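UDP-glucose 4-epimerase (Brucella ovis, PDB 4WOK) probably interconverts UDP-glucose and UDP-galactose, using a bound NAD to oxidise and re-reduce the sugar at C4. Local coordinates at residues A175-N180 with A258-T263; R136-E141 with Y300-L305; C229-I234 with G294-L299. The protein carries 2 engineered substitutions. All blocks are in the same frame, centred on the assembly; numbering follows the deposited sequence.

Contact 1: residues A175-N180 with A258-T263; sequences ALRYFN and AVNLGT. With NAD (nicotinamide-adenine-dinucleotide), chain B.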
loop_
_atom_site.group_PDB
_atom_site.type_symbol
_atom_site.label_atom_id
_atom_site.label_comp_id
_atom_site.label_asym_id
_atom_site.label_seq_id
_atom_site.Cartn_x
_atom_site.Cartn_y
_atom_site.Cartn_z
ATOM N N ALA A 175 11.900 1.344 -3.960
ATOM C CA ALA A 175 11.033 0.578 -3.080
ATOM C C ALA A 175 10.357 1.565 -2.149
ATOM O O ALA A 175 11.019 2.421 -1.566
ATOM C CB ALA A 175 11.822 -0.474 -2.301
ATOM N N LEU A 176 9.037 1.461 -2.024
ATOM C CA LEU A 176 8.282 2.401 -1.207
ATOM C C LEU A 176 7.636 1.675 -0.034
ATOM O O LEU A 176 6.821 0.770 -0.226
ATOM C CB LEU A 176 7.225 3.117 -2.050
ATOM C CG LEU A 176 7.758 3.965 -3.212
ATOM C CD1 LEU A 176 6.606 4.475 -4.074
ATOM C CD2 LEU A 176 8.618 5.138 -2.721
ATOM N N ARG A 177 8.013 2.083 1.175
ATOM C CA ARG A 177 7.564 1.433 2.398
ATOM C C ARG A 177 6.533 2.299 3.121
ATOM O O ARG A 177 6.749 3.494 3.328
ATOM C CB ARG A 177 8.754 1.154 3.334
ATOM C CG ARG A 177 9.901 0.366 2.710
ATOM C CD ARG A 177 11.082 0.263 3.680
ATOM N NE ARG A 177 12.223 -0.453 3.112
ATOM C CZ ARG A 177 13.494 -0.190 3.425
ATOM N NH1 ARG A 177 13.781 0.769 4.298
ATOM N NH2 ARG A 177 14.477 -0.885 2.874
ATOM N N TYR A 178 5.410 1.700 3.504
ATOM C CA TYR A 178 4.407 2.426 4.279
ATOM C C TYR A 178 3.600 1.437 5.096
ATOM O O TYR A 178 3.680 0.224 4.867
ATOM C CB TYR A 178 3.500 3.259 3.368
ATOM C CG TYR A 178 2.938 2.490 2.180
ATOM C CD1 TYR A 178 3.687 2.313 1.014
ATOM C CD2 TYR A 178 1.654 1.966 2.223
ATOM C CE1 TYR A 178 3.176 1.616 -0.060
ATOM C CE2 TYR A 178 1.127 1.281 1.152
ATOM C CZ TYR A 178 1.893 1.101 0.013
ATOM O OH TYR A 178 1.369 0.405 -1.054
ATOM N N PHE A 179 2.828 1.952 6.051
ATOM C CA PHE A 179 2.070 1.085 6.952
ATOM C C PHE A 179 0.640 0.794 6.484
ATOM O O PHE A 179 0.330 -0.332 6.084
ATOM C CB PHE A 179 2.029 1.696 8.360
ATOM C CG PHE A 179 3.229 1.353 9.207
ATOM C CD1 PHE A 179 3.426 0.051 9.657
ATOM C CD2 PHE A 179 4.156 2.327 9.552
ATOM C CE1 PHE A 179 4.524 -0.273 10.442
ATOM C CE2 PHE A 179 5.253 2.016 10.337
ATOM C CZ PHE A 179 5.437 0.711 10.784
ATOM N N ASN A 180 -0.234 1.794 6.566
ATOM C CA ASN A 180 -1.649 1.592 6.280
ATOM C C ASN A 180 -2.205 2.558 5.259
ATOM O O ASN A 180 -2.329 3.754 5.529
ATOM C CB ASN A 180 -2.490 1.720 7.557
ATOM C CG ASN A 180 -2.132 0.683 8.601
ATOM O OD1 ASN A 180 -2.357 -0.510 8.407
ATOM N ND2 ASN A 180 -1.597 1.139 9.729
ATOM N N ALA A 258 15.149 3.351 -1.440
ATOM C CA ALA A 258 14.148 2.728 -0.584
ATOM C C ALA A 258 13.764 3.753 0.474
ATOM O O ALA A 258 14.585 4.107 1.327
ATOM C CB ALA A 258 14.679 1.447 0.047
ATOM N N VAL A 259 12.535 4.263 0.396
ATOM C CA VAL A 259 12.090 5.301 1.319
ATOM C C VAL A 259 10.724 5.007 1.950
ATOM O O VAL A 259 9.888 4.327 1.359
ATOM C CB VAL A 259 12.029 6.685 0.625
ATOM C CG1 VAL A 259 13.397 7.068 0.055
ATOM C CG2 VAL A 259 10.979 6.699 -0.465
ATOM N N ASN A 260 10.528 5.534 3.159
ATOM C CA ASN A 260 9.257 5.499 3.865
ATOM C C ASN A 260 8.263 6.521 3.327
ATOM O O ASN A 260 8.651 7.620 2.929
ATOM C CB ASN A 260 9.463 5.778 5.353
ATOM C CG ASN A 260 10.274 4.711 6.055
ATOM O OD1 ASN A 260 10.327 3.561 5.621
ATOM N ND2 ASN A 260 10.900 5.090 7.173
ATOM N N LEU A 261 6.983 6.164 3.345
ATOM C CA LEU A 261 5.905 7.091 3.019
ATOM C C LEU A 261 4.978 7.242 4.217
ATOM O O LEU A 261 4.567 6.251 4.816
ATOM C CB LEU A 261 5.110 6.605 1.807
ATOM C CG LEU A 261 5.885 6.388 0.508
ATOM C CD1 LEU A 261 4.959 5.867 -0.574
ATOM C CD2 LEU A 261 6.562 7.675 0.073
ATOM N N GLY A 262 4.659 8.486 4.567
ATOM C CA GLY A 262 3.759 8.761 5.666
ATOM C C GLY A 262 3.756 10.223 6.079
ATOM O O GLY A 262 4.404 11.061 5.455
ATOM N N THR A 263 3.016 10.523 7.137
ATOM C CA THR A 263 2.922 11.881 7.659
ATOM C C THR A 263 3.974 12.162 8.724
ATOM O O THR A 263 4.245 13.321 9.057
ATOM C CB THR A 263 1.560 12.137 8.294
ATOM O OG1 THR A 263 1.384 11.221 9.379
ATOM C CG2 THR A 263 0.453 11.946 7.290
HETATM P PA NAD B . -5.409 -4.988 -3.336
HETATM O O1A NAD B . -5.527 -6.480 -3.091
HETATM O O2A NAD B . -6.582 -4.067 -3.498
HETATM O O5B NAD B . -4.593 -4.874 -4.861
HETATM C C5B NAD B . -3.834 -6.035 -5.121
HETATM C C4B NAD B . -3.957 -6.237 -6.654
HETATM O O4B NAD B . -3.002 -7.207 -7.106
HETATM C C3B NAD B . -5.366 -6.812 -6.835
HETATM O O3B NAD B . -5.976 -6.107 -7.887
HETATM C C2B NAD B . -5.081 -8.288 -7.207
HETATM O O2B NAD B . -6.044 -8.774 -8.056
HETATM C C1B NAD B . -3.700 -8.148 -7.945
HETATM N N9A NAD B . -2.889 -9.377 -7.848
HETATM C C8A NAD B . -2.561 -10.137 -6.704
HETATM N N7A NAD B . -1.772 -11.179 -6.988
HETATM C C5A NAD B . -1.584 -11.094 -8.374
HETATM C C6A NAD B . -0.860 -11.905 -9.275
HETATM N N6A NAD B . -0.182 -13.013 -8.825
HETATM N N1A NAD B . -0.835 -11.587 -10.591
HETATM C C2A NAD B . -1.535 -10.477 -10.994
HETATM N N3A NAD B . -2.281 -9.615 -10.244
HETATM C C4A NAD B . -2.265 -9.970 -8.922
HETATM O O3 NAD B . -4.309 -4.643 -2.215
HETATM P PN NAD B . -3.845 -3.100 -2.094
HETATM O O1N NAD B . -4.140 -2.150 -3.220
HETATM O O2N NAD B . -4.003 -2.803 -0.644
HETATM O O5D NAD B . -2.121 -3.102 -1.978
HETATM C C5D NAD B . -1.524 -3.568 -3.085
HETATM C C4D NAD B . -0.025 -3.379 -2.848
HETATM O O4D NAD B . 0.169 -2.409 -1.740
HETATM C C3D NAD B . 0.584 -4.705 -2.349
HETATM O O3D NAD B . 1.892 -4.719 -2.822
HETATM C C2D NAD B . 0.553 -4.497 -0.831
HETATM O O2D NAD B . 1.513 -5.190 -0.138
HETATM C C1D NAD B . 1.015 -3.020 -0.822
HETATM N N1N NAD B . 0.739 -2.434 0.585
HETATM C C2N NAD B . -0.586 -2.167 0.920
HETATM C C3N NAD B . -0.857 -1.629 2.205
HETATM C C7N NAD B . -2.286 -1.339 2.581
HETATM O O7N NAD B . -2.552 -0.839 3.679
HETATM N N7N NAD B . -3.283 -1.643 1.675
HETATM C C4N NAD B . 0.199 -1.397 3.088
HETATM C C5N NAD B . 1.515 -1.679 2.720
HETATM C C6N NAD B . 1.781 -2.208 1.449
HETATM O O HOH W 1 3.222 4.532 6.670
#
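Leu261 N donates to Arg177 O at 2.7 Å, and Arg177 N meets Val259 O at 2.9 Å along an almost straight path (177°). With Val259 N on Ala175 O, these bonds pair 175-177 and 258-260 as parallel strands. Beyond them a water takes over, accepting from Phe179 N and donating to Leu261 O. On one side of the sheet Arg177 runs out extended, and Ala258 CB sits 3.7 Å from its NH2, over the rim of a guanidinium face. The charge is met by Glu159, while Tyr131 OH bonds both Arg177 NH1 and Asn260 OD1. On the other side Leu176 CD2 lies beside Val259 CG2 (3.6 Å), and Leu261 CD1 closes on Leu176 CB at 3.9 Å. Tyr178 CB packs on Leu261 CB at 4.0 Å, and chi1 of 49°, with CG between backbone N and carbonyl carbon, starts the ring off toward NAD. There Tyr178 CE2 comes within 3.4 Å of NAD C4N, the nicotinamide carbon that takes up hydride in this family; Tyr178 OH bonds to Ser125. These are the last two strands of the Rossmann sheet, 257-260 forming its edge. Helix 236-251 packs on Leu176, Tyr178 and Leu261, helix 304-310 on Val259.

Contact 2: residues R136-E141 with Y300-L305; sequences RLPIGE and YADPAL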
loop_
_atom_site.group_PDB
_atom_site.type_symbol
_atom_site.label_atom_id
_atom_site.label_comp_id
_atom_site.label_asym_id
_atom_site.label_seq_id
_atom_site.Cartn_x
_atom_site.Cartn_y
_atom_site.Cartn_z
ATOM N N ARG A 136 13.699 2.942 17.655
ATOM C CA ARG A 136 13.342 4.333 17.901
ATOM C C ARG A 136 12.148 4.756 17.053
ATOM O O ARG A 136 11.880 4.177 16.002
ATOM C CB ARG A 136 14.535 5.251 17.621
ATOM N N LEU A 137 11.437 5.775 17.520
ATOM C CA LEU A 137 10.305 6.317 16.787
ATOM C C LEU A 137 10.518 7.798 16.503
ATOM O O LEU A 137 10.951 8.540 17.382
ATOM C CB LEU A 137 9.008 6.102 17.565
ATOM C CG LEU A 137 8.528 4.655 17.658
ATOM C CD1 LEU A 137 7.553 4.497 18.807
ATOM C CD2 LEU A 137 7.886 4.216 16.342
ATOM N N PRO A 138 10.209 8.238 15.272
ATOM C CA PRO A 138 9.647 7.435 14.178
ATOM C C PRO A 138 10.680 6.520 13.524
ATOM O O PRO A 138 11.875 6.655 13.782
ATOM C CB PRO A 138 9.149 8.492 13.192
ATOM C CG PRO A 138 10.026 9.676 13.445
ATOM C CD PRO A 138 10.368 9.653 14.897
ATOM N N ILE A 139 10.216 5.595 12.688
ATOM C CA ILE A 139 11.095 4.581 12.114
ATOM C C ILE A 139 11.804 5.095 10.865
ATOM O O ILE A 139 11.165 5.352 9.847
ATOM C CB ILE A 139 10.310 3.302 11.758
ATOM C CG1 ILE A 139 9.469 2.841 12.956
ATOM C CG2 ILE A 139 11.258 2.211 11.280
ATOM C CD1 ILE A 139 8.574 1.656 12.645
ATOM N N GLY A 140 13.123 5.252 10.949
ATOM C CA GLY A 140 13.910 5.687 9.809
ATOM C C GLY A 140 14.289 4.497 8.948
ATOM O O GLY A 140 14.187 3.355 9.389
ATOM N N GLU A 141 14.731 4.751 7.721
ATOM C CA GLU A 141 15.075 3.668 6.803
ATOM C C GLU A 141 16.325 2.924 7.261
ATOM O O GLU A 141 16.599 1.816 6.801
ATOM C CB GLU A 141 15.271 4.202 5.384
ATOM C CG GLU A 141 14.002 4.705 4.717
ATOM C CD GLU A 141 13.664 6.137 5.075
ATOM O OE1 GLU A 141 14.361 6.734 5.924
ATOM O OE2 GLU A 141 12.698 6.678 4.498
ATOM N N TYR A 300 4.994 4.225 13.624
ATOM C CA TYR A 300 4.837 5.155 12.518
ATOM C C TYR A 300 6.203 5.474 11.923
ATOM O O TYR A 300 7.233 5.361 12.590
ATOM C CB TYR A 300 4.109 6.432 12.956
ATOM C CG TYR A 300 4.708 7.125 14.158
ATOM C CD1 TYR A 300 4.409 6.703 15.449
ATOM C CD2 TYR A 300 5.563 8.211 14.004
ATOM C CE1 TYR A 300 4.955 7.332 16.551
ATOM C CE2 TYR A 300 6.115 8.848 15.102
ATOM C CZ TYR A 300 5.804 8.406 16.373
ATOM O OH TYR A 300 6.345 9.038 17.466
ATOM N N ALA A 301 6.194 5.865 10.655
ATOM C CA ALA A 301 7.412 5.987 9.870
ATOM C C ALA A 301 7.948 7.412 9.813
ATOM O O ALA A 301 7.191 8.376 9.884
ATOM C CB ALA A 301 7.162 5.474 8.460
ATOM N N ASP A 302 9.265 7.522 9.665
ATOM C CA ASP A 302 9.938 8.793 9.445
ATOM C C ASP A 302 9.944 9.117 7.948
ATOM O O ASP A 302 10.557 8.400 7.159
ATOM C CB ASP A 302 11.368 8.727 9.989
ATOM C CG ASP A 302 12.045 10.081 10.043
ATOM O OD1 ASP A 302 11.501 11.057 9.483
ATOM O OD2 ASP A 302 13.136 10.163 10.647
ATOM N N PRO A 303 9.255 10.200 7.551
ATOM C CA PRO A 303 9.081 10.539 6.136
ATOM C C PRO A 303 10.139 11.492 5.568
ATOM O O PRO A 303 9.967 11.973 4.444
ATOM C CB PRO A 303 7.715 11.215 6.127
ATOM C CG PRO A 303 7.700 11.961 7.435
ATOM C CD PRO A 303 8.484 11.107 8.422
ATOM N N ALA A 304 11.197 11.763 6.325
ATOM C CA ALA A 304 12.174 12.782 5.931
ATOM C C ALA A 304 12.944 12.415 4.663
ATOM O O ALA A 304 13.168 13.271 3.816
ATOM C CB ALA A 304 13.145 13.049 7.071
ATOM N N LEU A 305 13.336 11.149 4.527
ATOM C CA LEU A 305 14.138 10.738 3.381
ATOM C C LEU A 305 13.366 10.878 2.070
ATOM O O LEU A 305 13.917 11.316 1.064
ATOM C CB LEU A 305 14.630 9.303 3.541
ATOM C CG LEU A 305 15.673 8.909 2.492
ATOM C CD1 LEU A 305 16.893 9.850 2.552
ATOM C CD2 LEU A 305 16.095 7.440 2.634
HETATM O O HOH W 2 12.960 9.348 6.429
#
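A single backbone bridge between Ile139 and Ala301 ties the loop that follows strand 121-125 to the run leading into helix 304-310. Ile139 N donates to Tyr300 O at 3.0 Å, lying in the carbonyl plane. The return bond, Asp302 N to Ile139 O at 2.9 Å, comes instead from well above the plane of its carbonyl. Pro138, preceded by a cis peptide, lays CB against Tyr300 CE2 at 3.6 Å and CG against Asp302 CB at 3.8 Å. Leu137 flanks the same ring, its CD2 lying over one face toward the rim and its CB 4.0 Å from Tyr300 OH. Tyr300 N is buried here without a polar partner. At the other end Glu141 bends at chi2 (84°), which turns CD toward Leu305; its OE2 touches Leu305 CB at 3.4 Å and accepts from Asn260 N. A water accepts from Leu305 N and sits between Glu141 OE1 and Asp302 O. Asp302 CG is anti to the backbone N (chi1 -169°), and OD1 accepts from Ala304 N at a long 3.3 Å, the donor lying above the carboxylate plane. That bond makes an Asx turn, set just before helix 304-310, with Pro303 at the N-cap position.

Contact 3: residues C229-I234 with G294-L299; sequences CIRDYI and GDPPAL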
loop_
_atom_site.group_PDB
_atom_site.type_symbol
_atom_site.label_atom_id
_atom_site.label_comp_id
_atom_site.label_asym_id
_atom_site.label_seq_id
_atom_site.Cartn_x
_atom_site.Cartn_y
_atom_site.Cartn_z
ATOM N N CYS A 229 -3.896 1.877 20.974
ATOM C CA CYS A 229 -2.620 1.832 20.268
ATOM C C CYS A 229 -2.589 2.779 19.076
ATOM O O CYS A 229 -3.616 3.114 18.478
ATOM C CB CYS A 229 -2.285 0.410 19.819
ATOM S SG CYS A 229 -2.874 -0.014 18.198
ATOM N N ILE A 230 -1.377 3.209 18.751
ATOM C CA ILE A 230 -1.142 4.214 17.738
ATOM C C ILE A 230 -0.496 3.562 16.515
ATOM O O ILE A 230 0.456 2.792 16.641
ATOM C CB ILE A 230 -0.241 5.342 18.282
ATOM C CG1 ILE A 230 -0.959 6.097 19.407
ATOM C CG2 ILE A 230 0.173 6.284 17.170
ATOM C CD1 ILE A 230 -0.111 7.170 20.054
ATOM N N ARG A 231 -1.039 3.844 15.339
ATOM C CA ARG A 231 -0.497 3.274 14.098
ATOM C C ARG A 231 -0.424 4.363 13.037
ATOM O O ARG A 231 -0.802 5.514 13.289
ATOM C CB ARG A 231 -1.350 2.092 13.630
ATOM C CG ARG A 231 -1.404 0.920 14.619
ATOM C CD ARG A 231 -0.092 0.147 14.616
ATOM N NE ARG A 231 -0.093 -1.017 15.504
ATOM C CZ ARG A 231 0.385 -1.010 16.746
ATOM N NH1 ARG A 231 0.882 0.107 17.257
ATOM N NH2 ARG A 231 0.360 -2.117 17.480
ATOM N N ASP A 232 0.036 3.995 11.844
ATOM C CA ASP A 232 0.440 4.969 10.837
ATOM C C ASP A 232 -0.464 4.892 9.619
ATOM O O ASP A 232 -0.543 3.844 8.973
ATOM C CB ASP A 232 1.890 4.711 10.441
ATOM C CG ASP A 232 2.513 5.867 9.702
ATOM O OD1 ASP A 232 1.807 6.845 9.383
ATOM O OD2 ASP A 232 3.727 5.789 9.443
ATOM N N TYR A 233 -1.142 5.987 9.303
ATOM C CA TYR A 233 -2.093 5.977 8.193
ATOM C C TYR A 233 -1.746 7.000 7.123
ATOM O O TYR A 233 -1.476 8.156 7.423
ATOM C CB TYR A 233 -3.513 6.223 8.710
ATOM C CG TYR A 233 -3.919 5.203 9.753
ATOM C CD1 TYR A 233 -3.631 5.406 11.098
ATOM C CD2 TYR A 233 -4.551 4.022 9.389
ATOM C CE1 TYR A 233 -3.978 4.468 12.053
ATOM C CE2 TYR A 233 -4.899 3.076 10.337
ATOM C CZ TYR A 233 -4.608 3.306 11.666
ATOM O OH TYR A 233 -4.945 2.365 12.615
ATOM N N ILE A 234 -1.761 6.569 5.870
ATOM C CA ILE A 234 -1.489 7.480 4.766
ATOM C C ILE A 234 -2.587 7.359 3.712
ATOM O O ILE A 234 -3.018 6.256 3.362
ATOM C CB ILE A 234 -0.087 7.221 4.140
ATOM C CG1 ILE A 234 0.140 8.116 2.918
ATOM C CG2 ILE A 234 0.097 5.755 3.759
ATOM C CD1 ILE A 234 1.598 8.161 2.460
ATOM N N GLY A 294 3.073 -7.953 24.408
ATOM C CA GLY A 294 4.104 -7.783 23.403
ATOM C C GLY A 294 3.639 -7.073 22.141
ATOM O O GLY A 294 4.304 -7.141 21.103
ATOM N N ASP A 295 2.499 -6.392 22.218
ATOM C CA ASP A 295 2.024 -5.599 21.089
ATOM C C ASP A 295 2.443 -4.141 21.261
ATOM O O ASP A 295 2.197 -3.544 22.306
ATOM C CB ASP A 295 0.504 -5.701 20.945
ATOM C CG ASP A 295 0.009 -5.173 19.611
ATOM O OD1 ASP A 295 0.534 -5.603 18.567
ATOM O OD2 ASP A 295 -0.900 -4.319 19.604
ATOM N N PRO A 296 3.079 -3.567 20.230
ATOM C CA PRO A 296 3.629 -2.208 20.279
ATOM C C PRO A 296 2.562 -1.151 20.479
ATOM O O PRO A 296 1.509 -1.224 19.847
ATOM C CB PRO A 296 4.290 -2.043 18.908
ATOM C CG PRO A 296 4.498 -3.434 18.403
ATOM C CD PRO A 296 3.358 -4.228 18.946
ATOM N N PRO A 297 2.836 -0.168 21.346
ATOM C CA PRO A 297 1.904 0.928 21.610
ATOM C C PRO A 297 1.822 1.886 20.433
ATOM O O PRO A 297 0.780 2.501 20.201
ATOM C CB PRO A 297 2.513 1.630 22.836
ATOM C CG PRO A 297 3.601 0.706 23.331
ATOM C CD PRO A 297 4.065 -0.045 22.141
ATOM N N ALA A 298 2.918 2.009 19.695
ATOM C CA ALA A 298 2.984 2.996 18.629
ATOM C C ALA A 298 3.935 2.567 17.529
ATOM O O ALA A 298 5.051 2.117 17.788
ATOM C CB ALA A 298 3.396 4.360 19.185
ATOM N N LEU A 299 3.463 2.698 16.295
ATOM C CA LEU A 299 4.280 2.448 15.113
ATOM C C LEU A 299 3.973 3.499 14.057
ATOM O O LEU A 299 2.825 3.656 13.645
ATOM C CB LEU A 299 4.015 1.051 14.549
ATOM C CG LEU A 299 4.332 -0.178 15.399
ATOM C CD1 LEU A 299 3.797 -1.432 14.717
ATOM C CD2 LEU A 299 5.828 -0.292 15.641
HETATM O O HOH W 3 -0.222 -4.683 16.138
HETATM O O HOH W 4 1.313 1.526 11.768
#
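Arg231 reaches across to Asp295, Pro296 and Leu299, and its side chain adds polar links to the backbone bridge. From CB the chain leaves with CG beside the backbone N, then bends at chi2 (-74°), which brings CD alongside Leu299 CD1. Arg231 NE lies 4.0 Å from Leu299 CD1. At CZ the flat group is sandwiched: Leu299 CD1 lies over the centre of one face and Cys229 SG, 3.7 Å above the plane, over the centre of the other. The tip is held at its edge. Arg231 NH1 and NH2 grip Pro296 O end-on, at 3.0 Å and 2.8 Å, and that oxygen lies in the guanidinium plane. NH1 also turns back to Ile230 O in its own segment. Arg231 NH2 goes on to a salt bridge with Asp295 OD2 at 3.3 Å. The carboxylate plane is turned 65° from the guanidinium, and a water links NH2 to Asp295 OD1. Bonds at the edge and apolar or sulfur atoms on both faces leave the group little room to rotate. Behind it the backbones form one bridge: Ile230 N donates to Pro297 O at 2.7 Å, and Leu299 N meets Ile230 O at 3.0 Å, from the face of that carbonyl opposite Arg231 NH1. Ile230 CB packs on Ala298 CB, and a second water joins Asp232 N to Leu299 O. Tyr222 holds Asp295 OD2 as well. Strand 230-235 is the middle of a small mixed sheet, between 180-182 and 267-268, with helix 200-209 packed against Tyr233.

Along the chain the segments come in the order 136-141, 175-180, 229-234, 258-263, 294-299 and 300-305, so contacts 1 and 3 both nest inside the loop closed by contact 2, while their own segments alternate. The centres of contacts 1 and 2 are about 9 Å apart, those of 2 and 3 about 13 Å, and those of 1 and 3 about 15 Å. Asn260 joins contact 1 to contact 2, Asp232 joins 2 to 3 through Ala301 N, and Asn180 pairs with Ile234 to join 1 to 3. The continuous run 294-305 thus passes from the small mixed sheet to the edge of the Rossmann sheet, connecting the two, while contact 1 holds residues of the NAD pocket.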